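Local coordinates for protein aminopeptidase YwaD (Bacillus subtilis, PDB 6HC6) that hydrolyses peptides as a secreted zinc aminopeptidase, releasing N-terminal residues such as leucine, arginine and lysine, at residues A[134-139]-A[153-158]. Residues are numbered along the deposited sequence; the frame is centred on the assembly and turned at random.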
loop_
_atom_site.group_PDB
_atom_site.type_symbol
_atom_site.label_atom_id
_atom_site.label_comp_id
_atom_site.label_asym_id
_atom_site.label_seq_id
_atom_site.Cartn_x
_atom_site.Cartn_y
_atom_site.Cartn_z
ATOM N N LEU A 134 12.282 11.011 -22.318
ATOM C CA LEU A 134 11.143 10.486 -21.572
ATOM C C LEU A 134 10.785 9.048 -21.937
ATOM O O LEU A 134 9.919 8.457 -21.285
ATOM C CB LEU A 134 9.917 11.384 -21.783
ATOM C CG LEU A 134 10.097 12.800 -21.242
ATOM C CD1 LEU A 134 8.963 13.708 -21.695
ATOM C CD2 LEU A 134 10.182 12.750 -19.715
ATOM N N GLY A 135 11.415 8.466 -22.952
ATOM C CA GLY A 135 11.203 7.063 -23.235
ATOM C C GLY A 135 10.095 6.744 -24.214
ATOM O O GLY A 135 9.632 5.598 -24.243
ATOM N N TYR A 136 9.645 7.715 -25.008
ATOM C CA TYR A 136 8.746 7.403 -26.107
ATOM C C TYR A 136 9.456 6.503 -27.117
ATOM O O TYR A 136 10.684 6.428 -27.164
ATOM C CB TYR A 136 8.269 8.679 -26.806
ATOM C CG TYR A 136 7.336 9.544 -25.991
ATOM C CD1 TYR A 136 5.984 9.255 -25.922
ATOM C CD2 TYR A 136 7.799 10.663 -25.311
ATOM C CE1 TYR A 136 5.121 10.046 -25.186
ATOM C CE2 TYR A 136 6.935 11.464 -24.576
ATOM C CZ TYR A 136 5.600 11.151 -24.521
ATOM O OH TYR A 136 4.734 11.932 -23.795
ATOM N N GLN A 137 8.662 5.817 -27.945
ATOM C CA GLN A 137 9.251 5.000 -29.003
ATOM C C GLN A 137 10.188 5.816 -29.880
ATOM O O GLN A 137 11.267 5.344 -30.257
ATOM C CB GLN A 137 8.151 4.356 -29.852
ATOM C CG GLN A 137 7.352 3.316 -29.096
ATOM C CD GLN A 137 6.216 2.736 -29.914
ATOM O OE1 GLN A 137 6.440 1.961 -30.840
ATOM N NE2 GLN A 137 4.987 3.106 -29.569
ATOM N N LYS A 138 9.796 7.051 -30.211
ATOM C CA LYS A 138 10.627 7.898 -31.064
ATOM C C LYS A 138 11.976 8.215 -30.433
ATOM O O LYS A 138 12.912 8.583 -31.152
ATOM C CB LYS A 138 9.897 9.207 -31.385
ATOM C CG LYS A 138 9.872 10.174 -30.201
ATOM C CD LYS A 138 8.802 11.253 -30.315
ATOM C CE LYS A 138 8.727 12.056 -29.017
ATOM N NZ LYS A 138 10.091 12.461 -28.528
ATOM N N ASP A 139 12.104 8.079 -29.112
ATOM C CA ASP A 139 13.336 8.435 -28.415
ATOM C C ASP A 139 14.413 7.362 -28.499
ATOM O O ASP A 139 15.532 7.587 -28.016
ATOM C CB ASP A 139 13.033 8.723 -26.944
ATOM C CG ASP A 139 12.149 9.943 -26.760
ATOM O OD1 ASP A 139 12.222 10.875 -27.586
ATOM O OD2 ASP A 139 11.390 9.979 -25.779
ATOM N N ARG A 153 11.875 10.354 -15.612
ATOM C CA ARG A 153 10.473 10.190 -15.267
ATOM C C ARG A 153 9.651 11.286 -15.939
ATOM O O ARG A 153 10.147 12.386 -16.210
ATOM C CB ARG A 153 10.319 10.224 -13.746
ATOM C CG ARG A 153 8.901 10.350 -13.231
ATOM C CD ARG A 153 8.872 10.498 -11.717
ATOM N NE ARG A 153 7.506 10.300 -11.215
ATOM C CZ ARG A 153 7.091 10.692 -10.016
ATOM N NH1 ARG A 153 7.936 11.308 -9.201
ATOM N NH2 ARG A 153 5.829 10.483 -9.637
ATOM N N GLY A 154 8.400 10.965 -16.250
ATOM C CA GLY A 154 7.460 11.934 -16.790
ATOM C C GLY A 154 6.632 11.453 -17.968
ATOM O O GLY A 154 7.079 10.652 -18.793
ATOM N N ASP A 155 5.396 11.954 -18.044
ATOM C CA ASP A 155 4.458 11.695 -19.136
ATOM C C ASP A 155 3.978 10.245 -19.143
ATOM O O ASP A 155 2.803 9.980 -18.870
ATOM C CB ASP A 155 5.076 12.050 -20.497
ATOM C CG ASP A 155 5.255 13.551 -20.690
ATOM O OD1 ASP A 155 5.194 14.288 -19.685
ATOM O OD2 ASP A 155 5.451 13.988 -21.846
ATOM N N LEU A 156 4.877 9.309 -19.452
ATOM C CA LEU A 156 4.552 7.899 -19.608
ATOM C C LEU A 156 4.623 7.164 -18.275
ATOM O O LEU A 156 5.302 7.589 -17.339
ATOM C CB LEU A 156 5.508 7.234 -20.596
ATOM C CG LEU A 156 5.739 7.981 -21.900
ATOM C CD1 LEU A 156 6.642 7.194 -22.837
ATOM C CD2 LEU A 156 4.405 8.238 -22.523
ATOM N N THR A 157 3.924 6.031 -18.204
ATOM C CA THR A 157 4.118 5.145 -17.066
ATOM C C THR A 157 5.512 4.520 -17.107
ATOM O O THR A 157 6.165 4.453 -18.152
ATOM C CB THR A 157 3.061 4.040 -17.040
ATOM O OG1 THR A 157 3.238 3.175 -18.169
ATOM C CG2 THR A 157 1.666 4.643 -17.073
ATOM N N TYR A 158 5.965 4.057 -15.942
ATOM C CA TYR A 158 7.265 3.398 -15.872
ATOM C C TYR A 158 7.292 2.154 -16.741
ATOM O O TYR A 158 8.301 1.866 -17.395
ATOM C CB TYR A 158 7.590 3.031 -14.432
ATOM C CG TYR A 158 7.695 4.211 -13.518
ATOM C CD1 TYR A 158 8.436 5.331 -13.877
ATOM C CD2 TYR A 158 7.067 4.208 -12.285
ATOM C CE1 TYR A 158 8.551 6.413 -13.028
ATOM C CE2 TYR A 158 7.170 5.292 -11.428
ATOM C CZ TYR A 158 7.921 6.387 -11.802
ATOM O OH TYR A 158 8.023 7.462 -10.948
#
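The hydroxyl of Y136 donates to D155 across the contact, OH to OD2 2.9 Å. It meets the oxygen on its anti side, 15° out of the carboxylate plane, with ring and carboxylate planes 71° apart. The same OD2 packs against L134 CD1 at 3.5 Å. L156 covers one face of the Y136 ring: its CD1 makes a CH-pi contact 4.0 Å from the centroid, offset toward the rim, while CD2 packs 3.3 Å from Y136 CE1. CG of L156 stands anti to its own carbonyl carbon (chi1 -47°). L156 CD1 also packs against G135 O, 3.7 Å away. L134 reaches the other backbone with CD2, 3.5 Å from R153 O, beside G154, whose backbone angles would jam any CB against R153 O and set it tight against L134 CD2. D139 OD2 accepts a hydrogen bond from the Y136 backbone N (3.0 Å), approached from above its carboxylate plane, and sits in plane at the edge of the Y136 ring. K161 NZ bonds to both L134 O and G154 O, bridging the two loops. T157 N-caps helix 158-167 in the beta-alpha-beta crossover from strand 148-152 through that helix to the parallel neighbour 172-176 in the PA domain.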